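Local coordinates for protein O-succinylhomoserine sulfhydrylase (Mycobacterium tuberculosis, PDB 3NDN) that probably makes L-homocysteine from O-succinyl-L-homoserine and hydrogen sulfide with pyridoxal 5'-phosphate as cofactor, a step of methionine biosynthesis, at residues K350-I354 / D404-I409; A344-L348 / V367-T372; A99-A103 / V251-M255; M48-Y54 / G79-V83. The contacts are given in a common frame with arbitrary orientation. Residues are numbered along the deposited sequence.

Contact 1 (K350-I354 / D404-I409)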
loop_
_atom_site.group_PDB
_atom_site.type_symbol
_atom_site.label_atom_id
_atom_site.label_comp_id
_atom_site.label_asym_id
_atom_site.label_seq_id
_atom_site.Cartn_x
_atom_site.Cartn_y
_atom_site.Cartn_z
ATOM N N LYS A 350 -6.599 -35.908 0.592
ATOM C CA LYS A 350 -7.366 -36.071 1.841
ATOM C C LYS A 350 -7.127 -34.989 2.904
ATOM O O LYS A 350 -7.910 -34.867 3.853
ATOM C CB LYS A 350 -7.120 -37.463 2.451
ATOM C CG LYS A 350 -7.853 -38.591 1.767
ATOM C CD LYS A 350 -7.428 -39.974 2.312
ATOM C CE LYS A 350 -7.826 -40.189 3.774
ATOM N NZ LYS A 350 -9.295 -40.367 3.988
ATOM N N MET A 351 -6.059 -34.204 2.748
ATOM C CA MET A 351 -5.797 -33.037 3.625
ATOM C C MET A 351 -6.996 -32.081 3.637
ATOM O O MET A 351 -7.549 -31.770 2.568
ATOM C CB MET A 351 -4.559 -32.263 3.157
ATOM C CG MET A 351 -3.275 -33.073 3.015
ATOM S SD MET A 351 -2.415 -33.282 4.574
ATOM C CE MET A 351 -0.910 -34.113 4.054
ATOM N N ARG A 352 -7.393 -31.621 4.829
ATOM C CA ARG A 352 -8.500 -30.656 4.977
ATOM C C ARG A 352 -8.113 -29.343 5.699
ATOM O O ARG A 352 -8.942 -28.425 5.806
ATOM C CB ARG A 352 -9.713 -31.315 5.658
ATOM C CG ARG A 352 -10.407 -32.431 4.831
ATOM C CD ARG A 352 -11.190 -31.852 3.619
ATOM N NE ARG A 352 -11.774 -32.888 2.754
ATOM C CZ ARG A 352 -11.142 -33.496 1.747
ATOM N NH1 ARG A 352 -9.878 -33.206 1.451
ATOM N NH2 ARG A 352 -11.775 -34.411 1.029
ATOM N N LEU A 353 -6.879 -29.266 6.204
ATOM C CA LEU A 353 -6.344 -28.040 6.834
ATOM C C LEU A 353 -5.134 -27.475 6.078
ATOM O O LEU A 353 -5.080 -26.268 5.785
ATOM C CB LEU A 353 -6.003 -28.270 8.328
ATOM C CG LEU A 353 -5.530 -27.072 9.175
ATOM C CD1 LEU A 353 -6.659 -26.059 9.434
ATOM C CD2 LEU A 353 -4.918 -27.504 10.513
ATOM N N ILE A 354 -4.165 -28.346 5.799
ATOM C CA ILE A 354 -2.951 -28.008 5.038
ATOM C C ILE A 354 -3.322 -27.836 3.546
ATOM O O ILE A 354 -4.057 -28.661 3.010
ATOM C CB ILE A 354 -1.863 -29.118 5.252
ATOM C CG1 ILE A 354 -1.426 -29.188 6.728
ATOM C CG2 ILE A 354 -0.637 -28.932 4.337
ATOM C CD1 ILE A 354 -0.715 -30.497 7.132
ATOM N N ASP A 404 -3.422 -29.732 15.830
ATOM C CA ASP A 404 -4.373 -29.663 14.718
ATOM C C ASP A 404 -3.706 -30.169 13.419
ATOM O O ASP A 404 -4.361 -30.813 12.593
ATOM C CB ASP A 404 -4.908 -28.224 14.509
ATOM C CG ASP A 404 -5.845 -27.736 15.639
ATOM O OD1 ASP A 404 -6.523 -28.555 16.295
ATOM O OD2 ASP A 404 -5.926 -26.500 15.855
ATOM N N LEU A 405 -2.415 -29.872 13.247
ATOM C CA LEU A 405 -1.657 -30.317 12.059
ATOM C C LEU A 405 -1.426 -31.840 12.058
ATOM O O LEU A 405 -1.574 -32.501 11.019
ATOM C CB LEU A 405 -0.331 -29.564 11.933
ATOM C CG LEU A 405 -0.398 -28.052 11.606
ATOM C CD1 LEU A 405 0.938 -27.371 11.858
ATOM C CD2 LEU A 405 -0.852 -27.827 10.150
ATOM N N ILE A 406 -1.047 -32.376 13.213
ATOM C CA ILE A 406 -0.873 -33.834 13.385
ATOM C C ILE A 406 -2.165 -34.610 13.113
ATOM O O ILE A 406 -2.139 -35.631 12.421
ATOM C CB ILE A 406 -0.238 -34.189 14.763
ATOM C CG1 ILE A 406 1.252 -33.820 14.742
ATOM C CG2 ILE A 406 -0.394 -35.698 15.071
ATOM C CD1 ILE A 406 1.931 -33.737 16.104
ATOM N N ALA A 407 -3.285 -34.125 13.649
ATOM C CA ALA A 407 -4.603 -34.667 13.344
ATOM C C ALA A 407 -4.906 -34.714 11.832
ATOM O O ALA A 407 -5.417 -35.714 11.355
ATOM C CB ALA A 407 -5.711 -33.890 14.091
ATOM N N ASP A 408 -4.620 -33.627 11.100
ATOM C CA ASP A 408 -4.855 -33.561 9.644
ATOM C C ASP A 408 -3.972 -34.549 8.875
ATOM O O ASP A 408 -4.427 -35.186 7.925
ATOM C CB ASP A 408 -4.634 -32.113 9.118
ATOM C CG ASP A 408 -5.233 -31.872 7.712
ATOM O OD1 ASP A 408 -6.322 -32.413 7.399
ATOM O OD2 ASP A 408 -4.634 -31.095 6.922
ATOM N N ILE A 409 -2.711 -34.668 9.282
ATOM C CA ILE A 409 -1.780 -35.612 8.654
ATOM C C ILE A 409 -2.204 -37.079 8.936
ATOM O O ILE A 409 -2.233 -37.901 8.026
ATOM C CB ILE A 409 -0.318 -35.348 9.105
ATOM C CG1 ILE A 409 0.147 -33.949 8.653
ATOM C CG2 ILE A 409 0.647 -36.420 8.568
ATOM C CD1 ILE A 409 1.474 -33.498 9.330
HETATM O O HOH W 1 -7.296 -35.089 6.740
#
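Here the last helix of the small C-terminal domain of a fold-type I PLP enzyme, 402-413, receives the loop that leads from helix 340-350 to strand 355-356. At the start of 404-409, the backbone of Asp404 packs against Leu353 (Leu353 CD2 to Asp404 O, 3.9 Å), while the carboxylate of Asp404 is bound by Thr29 and Ser26 of a second subunit. Leu405 continues the apolar side: its CD2 lies 3.7 Å from Ile354 CG1 and 4.1 Å from Leu353 CD2. Ile406 points away from the loop, onto helix 277-296. One turn after Asp404 comes Asp408, where the two backbones are nearest (CA of Met351 to CA of Asp408, 6.1 Å). Its CA-to-CB bond points at the loop, and its carboxylate gathers hydrogen bonds from three consecutive backbone NH groups. Arg352 N reaches OD1 of Asp408 at 2.9 Å, and Leu353 N and Ile354 N both reach its OD2 at 3.0 Å, with N-H...O angles of 169°, 147° and 174° respectively. Ile409 closes the apolar flank, its CG1 3.9 Å from Ile354 CD1. Water 1 links Asp408 OD1, at 2.9 Å, to Lys350 O, at 3.0 Å.

Contact 2 (A344-L348 / V367-T372)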
loop_
_atom_site.group_PDB
_atom_site.type_symbol
_atom_site.label_atom_id
_atom_site.label_comp_id
_atom_site.label_asym_id
_atom_site.label_seq_id
_atom_site.Cartn_x
_atom_site.Cartn_y
_atom_site.Cartn_z
ATOM N N ALA A 344 0.535 -41.538 -3.012
ATOM C CA ALA A 344 0.900 -40.140 -2.701
ATOM C C ALA A 344 -0.214 -39.138 -3.040
ATOM O O ALA A 344 -0.543 -38.279 -2.225
ATOM C CB ALA A 344 2.207 -39.745 -3.404
ATOM N N PHE A 345 -0.792 -39.253 -4.239
ATOM C CA PHE A 345 -1.904 -38.383 -4.649
ATOM C C PHE A 345 -3.112 -38.516 -3.713
ATOM O O PHE A 345 -3.777 -37.536 -3.407
ATOM C CB PHE A 345 -2.325 -38.681 -6.098
ATOM C CG PHE A 345 -1.513 -37.951 -7.142
ATOM C CD1 PHE A 345 -0.186 -37.582 -6.900
ATOM C CD2 PHE A 345 -2.072 -37.656 -8.391
ATOM C CE1 PHE A 345 0.565 -36.915 -7.873
ATOM C CE2 PHE A 345 -1.329 -36.996 -9.367
ATOM C CZ PHE A 345 -0.006 -36.626 -9.107
ATOM N N GLU A 346 -3.385 -39.737 -3.264
ATOM C CA GLU A 346 -4.490 -40.011 -2.350
ATOM C C GLU A 346 -4.336 -39.261 -1.019
ATOM O O GLU A 346 -5.314 -38.725 -0.474
ATOM C CB GLU A 346 -4.601 -41.529 -2.098
ATOM C CG GLU A 346 -5.858 -41.931 -1.337
ATOM C CD GLU A 346 -5.915 -43.424 -0.975
ATOM O OE1 GLU A 346 -4.849 -44.080 -0.855
ATOM O OE2 GLU A 346 -7.047 -43.930 -0.800
ATOM N N VAL A 347 -3.107 -39.225 -0.511
ATOM C CA VAL A 347 -2.783 -38.575 0.769
ATOM C C VAL A 347 -2.934 -37.049 0.663
ATOM O O VAL A 347 -3.569 -36.411 1.523
ATOM C CB VAL A 347 -1.346 -38.963 1.253
ATOM C CG1 VAL A 347 -0.934 -38.170 2.492
ATOM C CG2 VAL A 347 -1.249 -40.480 1.535
ATOM N N LEU A 348 -2.383 -36.471 -0.395
ATOM C CA LEU A 348 -2.518 -35.019 -0.605
ATOM C C LEU A 348 -3.986 -34.608 -0.730
ATOM O O LEU A 348 -4.398 -33.595 -0.165
ATOM C CB LEU A 348 -1.717 -34.552 -1.818
ATOM C CG LEU A 348 -0.292 -34.028 -1.576
ATOM C CD1 LEU A 348 0.612 -35.078 -0.952
ATOM C CD2 LEU A 348 0.273 -33.566 -2.909
ATOM N N VAL A 367 1.729 -28.440 1.525
ATOM C CA VAL A 367 2.204 -29.783 1.124
ATOM C C VAL A 367 2.413 -29.886 -0.402
ATOM O O VAL A 367 1.623 -29.341 -1.175
ATOM C CB VAL A 367 1.273 -30.927 1.661
ATOM C CG1 VAL A 367 -0.142 -30.871 1.046
ATOM C CG2 VAL A 367 1.886 -32.299 1.434
ATOM N N THR A 368 3.489 -30.554 -0.817
ATOM C CA THR A 368 3.751 -30.765 -2.252
ATOM C C THR A 368 4.328 -32.165 -2.586
ATOM O O THR A 368 4.921 -32.829 -1.724
ATOM C CB THR A 368 4.627 -29.612 -2.837
ATOM O OG1 THR A 368 4.508 -29.599 -4.261
ATOM C CG2 THR A 368 6.106 -29.778 -2.454
ATOM N N HIS A 369 4.162 -32.597 -3.848
ATOM C CA HIS A 369 4.724 -33.860 -4.352
ATOM C C HIS A 369 5.879 -33.528 -5.304
ATOM O O HIS A 369 5.634 -33.165 -6.464
ATOM C CB HIS A 369 3.627 -34.650 -5.100
ATOM C CG HIS A 369 4.073 -35.974 -5.648
ATOM N ND1 HIS A 369 4.216 -36.210 -7.001
ATOM C CD2 HIS A 369 4.364 -37.145 -5.032
ATOM C CE1 HIS A 369 4.600 -37.461 -7.191
ATOM N NE2 HIS A 369 4.689 -38.050 -6.013
ATOM N N PRO A 370 7.134 -33.642 -4.823
ATOM C CA PRO A 370 8.270 -33.148 -5.613
ATOM C C PRO A 370 8.470 -33.784 -6.992
ATOM O O PRO A 370 8.845 -33.078 -7.923
ATOM C CB PRO A 370 9.473 -33.418 -4.706
ATOM C CG PRO A 370 8.895 -33.388 -3.304
ATOM C CD PRO A 370 7.543 -34.030 -3.455
ATOM N N ALA A 371 8.208 -35.086 -7.128
ATOM C CA ALA A 371 8.440 -35.799 -8.398
ATOM C C ALA A 371 7.612 -35.266 -9.581
ATOM O O ALA A 371 8.001 -35.437 -10.742
ATOM C CB ALA A 371 8.235 -37.321 -8.224
ATOM N N THR A 372 6.484 -34.615 -9.292
ATOM C CA THR A 372 5.643 -34.030 -10.342
ATOM C C THR A 372 5.600 -32.484 -10.325
ATOM O O THR A 372 4.945 -31.875 -11.167
ATOM C CB THR A 372 4.199 -34.607 -10.311
ATOM O OG1 THR A 372 3.611 -34.383 -9.021
ATOM C CG2 THR A 372 4.203 -36.121 -10.625
#
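Helix 340-350 lies against the end of strand 366-368 and the turn that follows it, a contact of side chains with no hydrogen bond between the two segments. Ala344 comes first: its CB points at the strand side and sits 3.8 Å from His369 CD2, where the CA atoms of Ala344 and His369 are 7.5 Å apart. Phe345 starts out sideways, yet its ring reaches across and presents an edge to the face of the His369 imidazole. With centroids 5.5 Å apart and planes at 88°, this is a T-shaped pair; Phe345 CE1 is 3.8 Å from His369 ND1 and 4.1 Å from Thr372 OG1. The imidazole is held in place at both nitrogens, ND1 sharing a hydrogen bond of 2.8 Å with Thr372 OG1 and NE2 bonding to the carbonyl of Asp390. Further on, Leu348 places CD1 3.9 Å from Val367 CG2 and CD2 4.1 Å from His369 N. Ala59 of the third subunit packs on both Phe345 and Leu348. Such packing of a helix on a mixed sheet, apolar at Leu348 and aromatic at Phe345, is that of an alpha/beta layer, here in the small C-terminal domain of the Cys/Met-metabolism PLP enzymes.

Contact 3 (A99-A103 / V251-M255); sequences AFATA and VQKLM
Strand 99-102 is extended (phi/psi -142/126° at Phe100) and helix 251-255 regular (about -60/-45°, Met255 N to Val251 O 3.0 Å); their axes run nearly parallel, crossing at 23° with a closest approach of 10.3 Å. CA-CA distances are 8.0 Å for Phe100-Gln252 and 8.2 Å for Thr102-Met255. Phe100 aims its CB at the helix, with chi1 at -145°, between wells, and chi2 at 115°. Met255 is m, m, m: chi1 puts CG over the Phe100 ring face (CH-pi, 4.0 Å to the centroid, 20° off the normal), chi2 sets SD obliquely 5.2 Å from that centroid (Met-aromatic), and chi3 carries CE to the strand. This is helix-on-sheet packing on the seven-stranded mixed sheet of the PLP-binding fold, where strand 98-102, outermost within this chain, pairs with strand 238-242. Met255 CB is 3.7 Å from Phe100 CE2; Met255 CE lies 3.4 Å from Ala101 O and 3.9 Å from Thr102 CG2 (chi1 p). Val251 (t) puts CG1 4.3 Å from Phe100 CB; Gln252 (t, t) puts CG 4.3 Å from Phe100 CE1.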
loop_
_atom_site.group_PDB
_atom_site.type_symbol
_atom_site.label_atom_id
_atom_site.label_comp_id
_atom_site.label_asym_id
_atom_site.label_seq_id
_atom_site.Cartn_x
_atom_site.Cartn_y
_atom_site.Cartn_z
ATOM N N ALA A 99 25.583 -4.764 2.773
ATOM C CA ALA A 99 24.362 -5.365 2.176
ATOM C C ALA A 99 23.777 -4.566 0.993
ATOM O O ALA A 99 23.913 -3.330 0.932
ATOM C CB ALA A 99 23.284 -5.535 3.247
ATOM N N PHE A 100 23.117 -5.274 0.072
ATOM C CA PHE A 100 22.408 -4.676 -1.074
ATOM C C PHE A 100 21.111 -5.449 -1.352
ATOM O O PHE A 100 21.150 -6.674 -1.508
ATOM C CB PHE A 100 23.293 -4.684 -2.343
ATOM C CG PHE A 100 23.085 -3.464 -3.233
ATOM C CD1 PHE A 100 24.112 -2.550 -3.436
ATOM C CD2 PHE A 100 21.845 -3.220 -3.824
ATOM C CE1 PHE A 100 23.926 -1.403 -4.232
ATOM C CE2 PHE A 100 21.643 -2.079 -4.629
ATOM C CZ PHE A 100 22.687 -1.172 -4.831
ATOM N N ALA A 101 19.971 -4.747 -1.390
ATOM C CA ALA A 101 18.651 -5.361 -1.605
ATOM C C ALA A 101 18.361 -5.586 -3.097
ATOM O O ALA A 101 18.808 -4.793 -3.928
ATOM C CB ALA A 101 17.532 -4.468 -0.983
ATOM N N THR A 102 17.586 -6.633 -3.415
ATOM C CA THR A 102 17.228 -6.994 -4.823
ATOM C C THR A 102 15.712 -7.277 -5.003
ATOM O O THR A 102 14.981 -7.359 -4.013
ATOM C CB THR A 102 18.006 -8.235 -5.300
ATOM O OG1 THR A 102 17.539 -9.388 -4.593
ATOM C CG2 THR A 102 19.537 -8.106 -5.102
ATOM N N ALA A 103 15.252 -7.453 -6.254
ATOM C CA ALA A 103 13.814 -7.659 -6.564
ATOM C C ALA A 103 13.297 -9.062 -6.155
ATOM O O ALA A 103 12.091 -9.254 -5.976
ATOM C CB ALA A 103 13.537 -7.424 -8.084
ATOM N N VAL A 251 29.226 -5.557 -7.419
ATOM C CA VAL A 251 27.777 -5.669 -7.150
ATOM C C VAL A 251 27.022 -4.364 -7.469
ATOM O O VAL A 251 26.047 -4.386 -8.225
ATOM C CB VAL A 251 27.450 -6.161 -5.708
ATOM C CG1 VAL A 251 25.922 -6.131 -5.441
ATOM C CG2 VAL A 251 27.978 -7.564 -5.493
ATOM N N GLN A 252 27.482 -3.240 -6.912
ATOM C CA GLN A 252 26.855 -1.939 -7.179
ATOM C C GLN A 252 26.757 -1.648 -8.681
ATOM O O GLN A 252 25.731 -1.165 -9.154
ATOM C CB GLN A 252 27.591 -0.801 -6.460
ATOM C CG GLN A 252 26.898 0.570 -6.548
ATOM C CD GLN A 252 27.761 1.703 -5.975
ATOM O OE1 GLN A 252 27.941 1.815 -4.759
ATOM N NE2 GLN A 252 28.305 2.540 -6.859
ATOM N N LYS A 253 27.812 -1.950 -9.428
ATOM C CA LYS A 253 27.801 -1.714 -10.876
ATOM C C LYS A 253 26.675 -2.470 -11.580
ATOM O O LYS A 253 25.942 -1.884 -12.388
ATOM C CB LYS A 253 29.159 -2.054 -11.493
ATOM C CG LYS A 253 29.294 -1.656 -12.951
ATOM C CD LYS A 253 30.667 -2.003 -13.485
ATOM C CE LYS A 253 30.840 -1.500 -14.915
ATOM N NZ LYS A 253 32.059 -2.104 -15.546
ATOM N N LEU A 254 26.529 -3.765 -11.288
ATOM C CA LEU A 254 25.430 -4.523 -11.875
ATOM C C LEU A 254 24.038 -4.028 -11.421
ATOM O O LEU A 254 23.095 -3.999 -12.216
ATOM C CB LEU A 254 25.596 -6.037 -11.624
ATOM C CG LEU A 254 26.665 -6.777 -12.447
ATOM C CD1 LEU A 254 26.795 -8.262 -12.007
ATOM C CD2 LEU A 254 26.344 -6.703 -13.948
ATOM N N MET A 255 23.908 -3.641 -10.149
ATOM C CA MET A 255 22.607 -3.175 -9.630
ATOM C C MET A 255 22.135 -1.851 -10.253
ATOM O O MET A 255 20.971 -1.732 -10.651
ATOM C CB MET A 255 22.594 -3.100 -8.085
ATOM C CG MET A 255 22.664 -4.446 -7.366
ATOM S SD MET A 255 21.365 -5.666 -7.718
ATOM C CE MET A 255 19.878 -4.775 -7.154
#

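Contact 4 (M48-Y54 / G79-V83)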
loop_
_atom_site.group_PDB
_atom_site.type_symbol
_atom_site.label_atom_id
_atom_site.label_comp_id
_atom_site.label_asym_id
_atom_site.label_seq_id
_atom_site.Cartn_x
_atom_site.Cartn_y
_atom_site.Cartn_z
ATOM N N MET A 48 7.498 5.219 4.810
ATOM C CA MET A 48 7.610 4.680 3.425
ATOM C C MET A 48 7.765 5.818 2.410
ATOM O O MET A 48 6.834 6.600 2.228
ATOM C CB MET A 48 6.356 3.864 3.081
ATOM C CG MET A 48 6.448 3.050 1.778
ATOM S SD MET A 48 4.824 2.504 1.183
ATOM C CE MET A 48 4.448 1.165 2.314
ATOM N N TYR A 49 8.917 5.863 1.728
ATOM C CA TYR A 49 9.236 6.917 0.760
ATOM C C TYR A 49 9.046 6.446 -0.686
ATOM O O TYR A 49 10.007 6.055 -1.368
ATOM C CB TYR A 49 10.652 7.521 0.999
ATOM C CG TYR A 49 10.806 8.235 2.349
ATOM C CD1 TYR A 49 10.492 9.594 2.479
ATOM C CD2 TYR A 49 11.263 7.556 3.485
ATOM C CE1 TYR A 49 10.602 10.248 3.720
ATOM C CE2 TYR A 49 11.378 8.200 4.733
ATOM C CZ TYR A 49 11.060 9.560 4.829
ATOM O OH TYR A 49 11.159 10.242 6.035
ATOM N N LEU A 50 7.795 6.504 -1.143
ATOM C CA LEU A 50 7.456 6.148 -2.532
ATOM C C LEU A 50 7.820 7.320 -3.439
ATOM O O LEU A 50 6.976 8.153 -3.770
ATOM C CB LEU A 50 5.972 5.766 -2.682
ATOM C CG LEU A 50 5.491 4.534 -1.894
ATOM C CD1 LEU A 50 4.007 4.220 -2.121
ATOM C CD2 LEU A 50 6.355 3.319 -2.230
ATOM N N THR A 51 9.096 7.358 -3.832
ATOM C CA THR A 51 9.623 8.352 -4.754
ATOM C C THR A 51 10.696 7.666 -5.610
ATOM O O THR A 51 11.466 6.812 -5.101
ATOM C CB THR A 51 10.219 9.581 -4.010
ATOM O OG1 THR A 51 10.418 10.650 -4.939
ATOM C CG2 THR A 51 11.577 9.243 -3.321
ATOM N N SER A 52 10.739 8.010 -6.898
ATOM C CA SER A 52 11.857 7.568 -7.742
ATOM C C SER A 52 13.052 8.544 -7.724
ATOM O O SER A 52 14.209 8.101 -7.817
ATOM C CB SER A 52 11.395 7.280 -9.188
ATOM O OG SER A 52 10.791 8.428 -9.786
ATOM N N GLY A 53 12.769 9.849 -7.610
ATOM C CA GLY A 53 13.796 10.920 -7.648
ATOM C C GLY A 53 13.865 11.774 -6.391
ATOM O O GLY A 53 13.039 11.601 -5.481
ATOM N N TYR A 54 14.835 12.712 -6.355
ATOM C CA TYR A 54 15.096 13.612 -5.215
ATOM C C TYR A 54 15.383 15.035 -5.755
ATOM O O TYR A 54 15.686 15.206 -6.944
ATOM C CB TYR A 54 16.260 13.088 -4.325
ATOM C CG TYR A 54 15.992 11.646 -3.887
ATOM C CD1 TYR A 54 15.362 11.371 -2.666
ATOM C CD2 TYR A 54 16.270 10.585 -4.740
ATOM C CE1 TYR A 54 15.035 10.040 -2.299
ATOM C CE2 TYR A 54 15.941 9.254 -4.391
ATOM C CZ TYR A 54 15.337 8.998 -3.153
ATOM O OH TYR A 54 15.011 7.691 -2.800
ATOM N N GLY A 79 19.424 3.530 -4.695
ATOM C CA GLY A 79 19.391 3.928 -3.272
ATOM C C GLY A 79 18.095 4.641 -2.917
ATOM O O GLY A 79 17.674 5.544 -3.638
ATOM N N ASN A 80 17.486 4.246 -1.797
ATOM C CA ASN A 80 16.210 4.809 -1.292
ATOM C C ASN A 80 16.188 4.719 0.261
ATOM O O ASN A 80 16.648 3.718 0.825
ATOM C CB ASN A 80 15.028 4.052 -1.938
ATOM C CG ASN A 80 13.664 4.384 -1.296
ATOM O OD1 ASN A 80 13.345 3.891 -0.215
ATOM N ND2 ASN A 80 12.845 5.200 -1.990
ATOM N N PRO A 81 15.656 5.743 0.961
ATOM C CA PRO A 81 15.727 5.672 2.445
ATOM C C PRO A 81 15.002 4.486 3.133
ATOM O O PRO A 81 15.517 3.959 4.130
ATOM C CB PRO A 81 15.164 7.017 2.901
ATOM C CG PRO A 81 14.574 7.668 1.680
ATOM C CD PRO A 81 15.276 7.091 0.496
ATOM N N THR A 82 13.825 4.095 2.633
ATOM C CA THR A 82 13.123 2.899 3.145
ATOM C C THR A 82 13.886 1.593 2.825
ATOM O O THR A 82 14.025 0.699 3.687
ATOM C CB THR A 82 11.659 2.860 2.615
ATOM O OG1 THR A 82 11.012 4.097 2.928
ATOM C CG2 THR A 82 10.859 1.706 3.201
ATOM N N VAL A 83 14.353 1.457 1.577
ATOM C CA VAL A 83 15.213 0.340 1.214
ATOM C C VAL A 83 16.471 0.247 2.118
ATOM O O VAL A 83 16.875 -0.851 2.505
ATOM C CB VAL A 83 15.567 0.354 -0.316
ATOM C CG1 VAL A 83 16.550 -0.786 -0.668
ATOM C CG2 VAL A 83 14.296 0.199 -1.148
#
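Two hydrogen bonds tie the irregular segment 48-54 to the start of helix 81-94. Tyr49 N donates to Thr82 OG1 at 3.0 Å (156°), and Tyr49 O accepts from Asn80 ND2 at 3.0 Å (166°), so the N-H and C=O of Tyr49 both find partners there. Thr82 OG1 is also bonded to the carbonyl of Ala47, and Asn80 ND2 to Ser76 OG. Within its own segment, Asn80 OD1 accepts from Val83 N at 3.2 Å and, weakly, from Thr82 N at 2.9 Å. Asn80 is thus the N-cap of helix 81-94, and one side chain both caps the helix and holds the neighbouring loop. That loop bends through an inverse gamma turn centred on Leu50, in which Tyr49 O also accepts a weak bond from Thr51 N at 2.9 Å. Tyr49 CD2 lies 3.8 Å from Pro81 CG, and Tyr54 CE1 4.1 Å from Pro81 CD; Tyr54 OH is weakly hydrogen-bonded to Ser76 OG. Thr51 OG1 donates to Gly53 O at 2.8 Å and is bonded to Ala45 N of the fourth subunit, whose Phe41 meets the Tyr49 ring edge-to-face. In the third subunit, Ser357 OG binds Tyr54 O, and Asn359 ND2 binds Ser52 OG.

All four contacts are mostly buried, but contact 1 reaches the surface at Arg352, while contact 3 lies closest to the chain's centre (16 Å between centres, against 24 to 27 Å). Contacts 1 and 2 share the C-terminal domain and touch: Ile354 CG2 lies 3.7 Å from Val367 N, and helix 340-350 leads from one into the other. Contacts 3 and 4 form the second pair, where Ala101 CB meets Val83 CG1 at 3.8 Å and helix 81-94 runs on into strand 98-102. Centres of different pairs are about 37 to 43 Å apart. The irregular loops of contacts 1 and 4 are held by side-chain bonds to backbone groups, whereas contacts 2 and 3 rely on aromatic and apolar packing.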